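Side-chain contact in glycosylation Associate Protein 2 (Streptococcus agalactiae serotype V, PDB 6OYC), which probably takes part, with its Gap partners, in the glycosylation and accessory Sec-dependent secretion of a streptococcal surface protein: residues Pro296-Phe301 with Ser504-Met509. Numbering follows the deposited sequence.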
ATOM      1  N   PRO B 296     -17.256  -4.511 -13.446  1.00 48.86           N
ATOM      2  CA  PRO B 296     -17.036  -5.100 -12.141  1.00 50.34           C
ATOM      3  C   PRO B 296     -15.942  -4.407 -11.353  1.00 48.89           C
ATOM      4  O   PRO B 296     -15.316  -3.524 -11.866  1.00 46.12           O
ATOM      5  CB  PRO B 296     -16.550  -6.462 -12.521  1.00 47.66           C
ATOM      6  CG  PRO B 296     -15.729  -6.201 -13.693  1.00 49.87           C
ATOM      7  CD  PRO B 296     -16.301  -5.036 -14.407  1.00 47.91           C
ATOM      8  N   LEU B 297     -15.736  -4.814 -10.111  1.00 49.58           N
ATOM      9  CA  LEU B 297     -14.645  -4.284  -9.309  1.00 46.93           C
ATOM     10  C   LEU B 297     -13.444  -5.209  -9.540  1.00 48.32           C
ATOM     11  O   LEU B 297     -13.532  -6.392  -9.343  1.00 46.37           O
ATOM     12  CB  LEU B 297     -15.010  -4.183  -7.846  1.00 43.71           C
ATOM     13  CG  LEU B 297     -13.906  -4.082  -6.812  1.00 40.69           C
ATOM     14  CD1 LEU B 297     -13.110  -2.833  -7.010  1.00 38.37           C
ATOM     15  CD2 LEU B 297     -14.430  -4.131  -5.417  1.00 38.83           C
ATOM     16  N   THR B 298     -12.330  -4.641  -9.943  1.00 41.38           N
ATOM     17  CA  THR B 298     -11.148  -5.432 -10.274  1.00 45.13           C
ATOM     18  C   THR B 298     -10.038  -5.224  -9.243  1.00 42.76           C
ATOM     19  O   THR B 298      -9.551  -4.102  -9.065  1.00 40.97           O
ATOM     20  CB  THR B 298     -10.650  -5.063 -11.663  1.00 44.77           C
ATOM     21  OG1 THR B 298     -10.378  -3.655 -11.696  1.00 41.67           O
ATOM     22  CG2 THR B 298     -11.709  -5.414 -12.702  1.00 45.14           C
ATOM     23  N   VAL B 299      -9.596  -6.310  -8.616  1.00 42.96           N
ATOM     24  CA  VAL B 299      -8.605  -6.270  -7.541  1.00 40.56           C
ATOM     25  C   VAL B 299      -7.287  -6.834  -8.056  1.00 42.28           C
ATOM     26  O   VAL B 299      -7.244  -7.955  -8.584  1.00 43.85           O
ATOM     27  CB  VAL B 299      -9.093  -7.058  -6.311  1.00 42.60           C
ATOM     28  CG1 VAL B 299      -8.043  -7.061  -5.202  1.00 40.16           C
ATOM     29  CG2 VAL B 299     -10.421  -6.504  -5.807  1.00 35.87           C
ATOM     30  N   TYR B 300      -6.207  -6.070  -7.892  1.00 39.70           N
ATOM     31  CA  TYR B 300      -4.862  -6.517  -8.249  1.00 39.13           C
ATOM     32  C   TYR B 300      -4.006  -6.604  -6.994  1.00 40.69           C
ATOM     33  O   TYR B 300      -3.776  -5.586  -6.335  1.00 39.21           O
ATOM     34  CB  TYR B 300      -4.214  -5.570  -9.256  1.00 39.12           C
ATOM     35  CG  TYR B 300      -2.857  -6.036  -9.737  1.00 44.45           C
ATOM     36  CD1 TYR B 300      -2.712  -7.251 -10.407  1.00 41.96           C
ATOM     37  CD2 TYR B 300      -1.713  -5.256  -9.530  1.00 42.85           C
ATOM     38  CE1 TYR B 300      -1.472  -7.680 -10.854  1.00 44.16           C
ATOM     39  CE2 TYR B 300      -0.465  -5.683  -9.968  1.00 43.09           C
ATOM     40  CZ  TYR B 300      -0.352  -6.894 -10.632  1.00 44.92           C
ATOM     41  OH  TYR B 300       0.880  -7.316 -11.076  1.00 44.03           O
ATOM     42  N   PHE B 301      -3.547  -7.815  -6.664  1.00 37.69           N
ATOM     43  CA  PHE B 301      -2.568  -7.995  -5.598  1.00 36.89           C
ATOM     44  C   PHE B 301      -1.161  -7.740  -6.138  1.00 41.29           C
ATOM     45  O   PHE B 301      -0.767  -8.310  -7.163  1.00 41.09           O
ATOM     46  CB  PHE B 301      -2.635  -9.405  -5.019  1.00 34.65           C
ATOM     47  CG  PHE B 301      -3.830  -9.666  -4.136  1.00 37.69           C
ATOM     48  CD1 PHE B 301      -5.082  -9.897  -4.689  1.00 38.25           C
ATOM     49  CD2 PHE B 301      -3.690  -9.739  -2.762  1.00 35.06           C
ATOM     50  CE1 PHE B 301      -6.173 -10.157  -3.890  1.00 40.03           C
ATOM     51  CE2 PHE B 301      -4.788 -10.004  -1.954  1.00 37.35           C
ATOM     52  CZ  PHE B 301      -6.031 -10.211  -2.518  1.00 37.83           C
ATOM     53  N   SER B 504      -4.778  -8.719 -21.893  1.00 68.01           N
ATOM     54  CA  SER B 504      -5.725  -9.206 -22.892  1.00 69.61           C
ATOM     55  C   SER B 504      -6.839 -10.009 -22.239  1.00 70.79           C
ATOM     56  O   SER B 504      -8.023  -9.828 -22.556  1.00 70.96           O
ATOM     57  CB  SER B 504      -5.002 -10.053 -23.944  1.00 71.42           C
ATOM     58  OG  SER B 504      -5.876 -11.001 -24.535  1.00 77.08           O
ATOM     59  N   GLN B 505      -6.477 -10.910 -21.324  1.00 63.63           N
ATOM     60  CA  GLN B 505      -7.489 -11.669 -20.605  1.00 64.95           C
ATOM     61  C   GLN B 505      -8.444 -10.752 -19.855  1.00 67.87           C
ATOM     62  O   GLN B 505      -9.636 -11.054 -19.739  1.00 65.86           O
ATOM     63  CB  GLN B 505      -6.813 -12.644 -19.649  1.00 67.82           C
ATOM     64  CG  GLN B 505      -7.492 -13.984 -19.574  1.00 72.01           C
ATOM     65  CD  GLN B 505      -7.566 -14.684 -20.911  1.00 75.99           C
ATOM     66  OE1 GLN B 505      -6.704 -14.499 -21.774  1.00 79.17           O
ATOM     67  NE2 GLN B 505      -8.600 -15.496 -21.091  1.00 75.81           N
ATOM     68  N   TYR B 506      -7.944  -9.617 -19.362  1.00 66.17           N
ATOM     69  CA  TYR B 506      -8.812  -8.649 -18.703  1.00 65.83           C
ATOM     70  C   TYR B 506      -9.760  -7.981 -19.698  1.00 66.94           C
ATOM     71  O   TYR B 506     -10.973  -7.914 -19.462  1.00 63.13           O
ATOM     72  CB  TYR B 506      -7.966  -7.595 -17.978  1.00 64.02           C
ATOM     73  CG  TYR B 506      -7.987  -7.695 -16.467  1.00 60.22           C
ATOM     74  CD1 TYR B 506      -9.123  -7.359 -15.745  1.00 57.45           C
ATOM     75  CD2 TYR B 506      -6.863  -8.115 -15.760  1.00 59.34           C
ATOM     76  CE1 TYR B 506      -9.146  -7.445 -14.357  1.00 57.98           C
ATOM     77  CE2 TYR B 506      -6.875  -8.206 -14.364  1.00 55.37           C
ATOM     78  CZ  TYR B 506      -8.018  -7.864 -13.671  1.00 55.34           C
ATOM     79  OH  TYR B 506      -8.054  -7.945 -12.292  1.00 50.12           O
ATOM     80  N   ARG B 507      -9.222  -7.462 -20.809  1.00 66.03           N
ATOM     81  CA  ARG B 507     -10.039  -6.662 -21.719  1.00 70.75           C
ATOM     82  C   ARG B 507     -11.101  -7.515 -22.399  1.00 72.53           C
ATOM     83  O   ARG B 507     -12.253  -7.083 -22.547  1.00 69.40           O
ATOM     84  CB  ARG B 507      -9.158  -5.964 -22.759  1.00 74.45           C
ATOM     85  CG  ARG B 507      -8.863  -4.495 -22.452  1.00 79.36           C
ATOM     86  CD  ARG B 507     -10.150  -3.675 -22.243  1.00 86.04           C
ATOM     87  NE  ARG B 507      -9.881  -2.236 -22.215  1.00 86.30           N
ATOM     88  CZ  ARG B 507     -10.772  -1.306 -21.888  1.00 77.86           C
ATOM     89  NH1 ARG B 507     -12.006  -1.653 -21.551  1.00 76.93           N
ATOM     90  NH2 ARG B 507     -10.424  -0.025 -21.896  1.00 72.01           N
ATOM     91  N   ARG B 508     -10.740  -8.736 -22.801  1.00 72.97           N
ATOM     92  CA  ARG B 508     -11.712  -9.633 -23.414  1.00 73.33           C
ATOM     93  C   ARG B 508     -12.776 -10.078 -22.422  1.00 69.93           C
ATOM     94  O   ARG B 508     -13.894 -10.408 -22.830  1.00 71.72           O
ATOM     95  CB  ARG B 508     -11.003 -10.850 -24.012  1.00 76.34           C
ATOM     96  CG  ARG B 508     -11.017 -12.074 -23.109  1.00 80.02           C
ATOM     97  CD  ARG B 508     -10.745 -13.358 -23.875  1.00 88.41           C
ATOM     98  NE  ARG B 508     -11.296 -14.528 -23.191  1.00 99.93           N
ATOM     99  CZ  ARG B 508     -12.321 -15.243 -23.647  1.00 95.97           C
ATOM    100  NH1 ARG B 508     -12.906 -14.911 -24.794  1.00 94.11           N
ATOM    101  NH2 ARG B 508     -12.763 -16.290 -22.959  1.00 94.13           N
ATOM    102  N   MET B 509     -12.472 -10.076 -21.132  1.00 67.60           N
ATOM    103  CA  MET B 509     -13.484 -10.479 -20.168  1.00 67.82           C
ATOM    104  C   MET B 509     -14.395  -9.324 -19.760  1.00 68.69           C
ATOM    105  O   MET B 509     -15.592  -9.534 -19.536  1.00 65.79           O
ATOM    106  CB  MET B 509     -12.817 -11.080 -18.940  1.00 66.18           C
ATOM    107  CG  MET B 509     -13.808 -11.745 -18.025  1.00 72.26           C
ATOM    108  SD  MET B 509     -13.228 -11.597 -16.350  1.00 84.28           S
ATOM    109  CE  MET B 509     -13.813  -9.936 -16.032  1.00 69.30           C
TER
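The phenol oxygen of Y506 and the main-chain carbonyl of V299 meet through a third group, the hydroxyl of S368, which is hydrogen-bonded to both. Y506 OH and V299 O stand 3.8 Å apart, too far for a direct bond, so the serine on the neighbouring strand 365-370 acts as the link between helix 495-514 and strand 297-301. The rest of the contact is apolar. T298 puts its methyl at the edge of the tyrosine ring, close to the ring plane, with CG2 3.7 Å from CE1 of Y506. CB of T298 follows behind, 3.9 Å from the Y506 hydroxyl oxygen. A chi1 of 57° explains this division of the threonine: OG1 lies between the backbone N and the carbonyl carbon and bonds to the carbonyl of P322, while CG2, beside the backbone N, is left to face the tyrosine. The CA atoms of T298 and Y506 are 9.3 Å apart, a separation spanned by the tyrosine side chain. M316 of helix 313-318 touches both T298 and Y506, F502 packs edge-to-face with the Y506 ring, and P296 and M509 both rest on I366. The contact joins helix 495-514 to the mixed sheet of an alpha/beta-hydrolase-type domain, in which strand 297-301 runs between parallel strands 323-327 and 365-370. Strand 365-370 leads into a probable nucleophile elbow, and the Y506 side chain lies near that turn without touching it. With all three touching residues buried, the S368 hydroxyl supplies a partner for the phenol oxygen, and here the strand and the helix share a polar link through that serine, with apolar contact beside it.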